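Long-range contact in galectin (PDB 6E20), which binds galactose-containing glycans as a zebrafish lectin of the galectin family and probably recognises a viral envelope glycoprotein in innate immunity: residues Gly14-Ile19 with Lys88-Asn93. Residues are numbered along the deposited sequence; the frame is centred on the assembly and turned at random.
Sequences GQTLTI and KITFTN
Lys88 runs alongside Thr18, on adjacent antiparallel strands in the five-stranded sheet of the galectin beta-sandwich. Its chi1 (-60°) sets CG beside the backbone N, and the extended chain beyond carries CE to 3.7 Å from Thr18 OG1; an aliphatic stem tipped by an amine suits this solvent-facing side. Lys88 CB rests on Thr16 CG2 at 3.8 Å. Branched, apolar Ile89 suits the other face, the sandwich interior: its CD1 meets Ile19 CD1 at 4.3 Å, and Phe11 and Ile34 of the opposing sheet pack against it. It forms a hydrogen-bonded pair with Leu17, whose N donates almost straight to Ile89 O (2.7 Å, 178°), while Ile89 N returns a more bent bond to Leu17 O. Thr90, back on the outer face, beta-branched as suits a strand, sets OG1 3.6 Å from Thr16 CG2. The buried ring of Phe91 meets those of Phe11 and Phe96, an apolar cluster suited to its bulk. Here the strands separate: Gln15 O and Phe91 N, 4.3 Å apart, are buried without a partner. At Gly14 (phi 113°) a CB would jam against the preceding carbonyl O; its N gives Phe91 O a weak 3.3 Å hydrogen bond.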
ATOM      1  N   GLY B  14      -5.232  13.353  11.146  1.00 31.71           N
ATOM      2  CA  GLY B  14      -3.935  13.875  11.608  1.00 32.50           C
ATOM      3  C   GLY B  14      -2.756  13.302  10.848  1.00 33.62           C
ATOM      4  O   GLY B  14      -1.645  13.833  10.991  1.00 34.10           O
ATOM      5  N   GLN B  15      -2.942  12.218  10.107  1.00 34.57           N
ATOM      6  CA  GLN B  15      -1.827  11.594   9.352  1.00 32.81           C
ATOM      7  C   GLN B  15      -1.808  12.191   7.943  1.00 31.82           C
ATOM      8  O   GLN B  15      -2.827  12.735   7.514  1.00 30.71           O
ATOM      9  CB  GLN B  15      -2.006  10.076   9.278  1.00 34.76           C
ATOM     10  CG  GLN B  15      -2.264   9.412  10.622  1.00 34.32           C
ATOM     11  CD  GLN B  15      -2.422   7.919  10.488  1.00 31.26           C
ATOM     12  OE1 GLN B  15      -3.410   7.433   9.954  1.00 32.42           O
ATOM     13  NE2 GLN B  15      -1.460   7.184  11.001  1.00 28.94           N
ATOM     14  N   THR B  16      -0.678  12.109   7.249  1.00 32.94           N
ATOM     15  CA  THR B  16      -0.625  12.404   5.797  1.00 33.43           C
ATOM     16  C   THR B  16      -0.579  11.065   5.066  1.00 29.79           C
ATOM     17  O   THR B  16       0.160  10.153   5.501  1.00 29.83           O
ATOM     18  CB  THR B  16       0.546  13.317   5.421  1.00 37.78           C
ATOM     19  OG1 THR B  16       0.792  14.191   6.524  1.00 38.38           O
ATOM     20  CG2 THR B  16       0.259  14.139   4.182  1.00 38.29           C
ATOM     21  N   LEU B  17      -1.392  10.947   4.028  1.00 30.19           N
ATOM     22  CA  LEU B  17      -1.327   9.848   3.042  1.00 28.93           C
ATOM     23  C   LEU B  17      -0.554  10.357   1.820  1.00 29.98           C
ATOM     24  O   LEU B  17      -1.013  11.334   1.216  1.00 29.26           O
ATOM     25  CB  LEU B  17      -2.753   9.464   2.685  1.00 28.64           C
ATOM     26  CG  LEU B  17      -2.907   8.629   1.422  1.00 28.42           C
ATOM     27  CD1 LEU B  17      -2.087   7.351   1.512  1.00 28.19           C
ATOM     28  CD2 LEU B  17      -4.376   8.336   1.193  1.00 27.34           C
ATOM     29  N   THR B  18       0.578   9.728   1.505  1.00 28.02           N
ATOM     30  CA  THR B  18       1.433  10.047   0.336  1.00 27.25           C
ATOM     31  C   THR B  18       1.218   8.948  -0.701  1.00 26.32           C
ATOM     32  O   THR B  18       1.397   7.785  -0.351  1.00 24.51           O
ATOM     33  CB  THR B  18       2.894  10.257   0.742  1.00 28.60           C
ATOM     34  OG1 THR B  18       2.911  11.306   1.721  1.00 30.20           O
ATOM     35  CG2 THR B  18       3.773  10.664  -0.418  1.00 30.34           C
ATOM     36  N   ILE B  19       0.742   9.320  -1.889  1.00 26.33           N
ATOM     37  CA  ILE B  19       0.477   8.375  -3.015  1.00 25.69           C
ATOM     38  C   ILE B  19       1.470   8.713  -4.109  1.00 25.63           C
ATOM     39  O   ILE B  19       1.502   9.899  -4.516  1.00 28.51           O
ATOM     40  CB  ILE B  19      -0.977   8.463  -3.523  1.00 27.69           C
ATOM     41  CG1 ILE B  19      -1.979   8.103  -2.418  1.00 29.75           C
ATOM     42  CG2 ILE B  19      -1.169   7.580  -4.759  1.00 26.72           C
ATOM     43  CD1 ILE B  19      -3.383   8.588  -2.669  1.00 30.35           C
ATOM     44  N   LYS B  88      -0.327  14.234  -1.687  1.00 28.97           N
ATOM     45  CA  LYS B  88      -0.466  14.121  -0.217  1.00 29.25           C
ATOM     46  C   LYS B  88      -1.914  14.418   0.105  1.00 25.69           C
ATOM     47  O   LYS B  88      -2.498  15.284  -0.581  1.00 24.13           O
ATOM     48  CB  LYS B  88       0.472  15.080   0.519  1.00 33.61           C
ATOM     49  CG  LYS B  88       1.937  14.844   0.213  1.00 39.14           C
ATOM     50  CD  LYS B  88       2.855  15.348   1.282  1.00 45.21           C
ATOM     51  CE  LYS B  88       4.230  14.732   1.165  1.00 50.90           C
ATOM     52  NZ  LYS B  88       5.155  15.360   2.132  1.00 57.29           N
ATOM     53  N   ILE B  89      -2.469  13.666   1.048  1.00 25.26           N
ATOM     54  CA  ILE B  89      -3.850  13.872   1.566  1.00 26.43           C
ATOM     55  C   ILE B  89      -3.761  13.895   3.082  1.00 28.45           C
ATOM     56  O   ILE B  89      -3.275  12.903   3.663  1.00 29.83           O
ATOM     57  CB  ILE B  89      -4.825  12.797   1.050  1.00 29.33           C
ATOM     58  CG1 ILE B  89      -4.784  12.746  -0.478  1.00 26.73           C
ATOM     59  CG2 ILE B  89      -6.248  13.016   1.577  1.00 27.68           C
ATOM     60  CD1 ILE B  89      -5.792  11.825  -1.079  1.00 26.72           C
ATOM     61  N   THR B  90      -4.184  15.015   3.660  1.00 25.26           N
ATOM     62  CA  THR B  90      -4.409  15.217   5.101  1.00 28.11           C
ATOM     63  C   THR B  90      -5.920  15.291   5.332  1.00 26.92           C
ATOM     64  O   THR B  90      -6.621  15.879   4.495  1.00 25.31           O
ATOM     65  CB  THR B  90      -3.747  16.530   5.532  1.00 30.07           C
ATOM     66  OG1 THR B  90      -2.381  16.472   5.117  1.00 39.31           O
ATOM     67  CG2 THR B  90      -3.834  16.745   7.019  1.00 33.80           C
ATOM     68  N   PHE B  91      -6.441  14.799   6.442  1.00 27.92           N
ATOM     69  CA  PHE B  91      -7.852  15.135   6.754  1.00 30.68           C
ATOM     70  C   PHE B  91      -8.103  15.341   8.234  1.00 27.96           C
ATOM     71  O   PHE B  91      -7.328  14.909   9.106  1.00 29.04           O
ATOM     72  CB  PHE B  91      -8.836  14.107   6.196  1.00 32.88           C
ATOM     73  CG  PHE B  91      -9.000  12.830   6.972  1.00 28.78           C
ATOM     74  CD1 PHE B  91      -7.972  11.901   7.026  1.00 31.43           C
ATOM     75  CD2 PHE B  91     -10.225  12.498   7.525  1.00 28.69           C
ATOM     76  CE1 PHE B  91      -8.149  10.686   7.679  1.00 29.06           C
ATOM     77  CE2 PHE B  91     -10.404  11.281   8.169  1.00 30.85           C
ATOM     78  CZ  PHE B  91      -9.366  10.377   8.245  1.00 28.93           C
ATOM     79  N   THR B  92      -9.233  16.001   8.444  1.00 30.49           N
ATOM     80  CA  THR B  92      -9.815  16.395   9.738  1.00 32.41           C
ATOM     81  C   THR B  92     -11.247  15.883   9.668  1.00 32.84           C
ATOM     82  O   THR B  92     -11.657  15.498   8.552  1.00 27.92           O
ATOM     83  CB  THR B  92      -9.709  17.918   9.910  1.00 35.72           C
ATOM     84  OG1 THR B  92     -10.431  18.512   8.826  1.00 39.28           O
ATOM     85  CG2 THR B  92      -8.284  18.431   9.889  1.00 35.34           C
ATOM     86  N   ASN B  93     -11.990  15.936  10.772  1.00 32.56           N
ATOM     87  CA  ASN B  93     -13.444  15.629  10.777  1.00 32.84           C
ATOM     88  C   ASN B  93     -14.116  16.430   9.656  1.00 29.74           C
ATOM     89  O   ASN B  93     -15.107  15.937   9.081  1.00 30.27           O
ATOM     90  CB  ASN B  93     -14.102  15.991  12.111  1.00 37.35           C
ATOM     91  CG  ASN B  93     -13.573  15.191  13.280  1.00 46.74           C
ATOM     92  OD1 ASN B  93     -14.344  14.528  13.973  1.00 63.02           O
ATOM     93  ND2 ASN B  93     -12.275  15.254  13.524  1.00 46.07           N
TER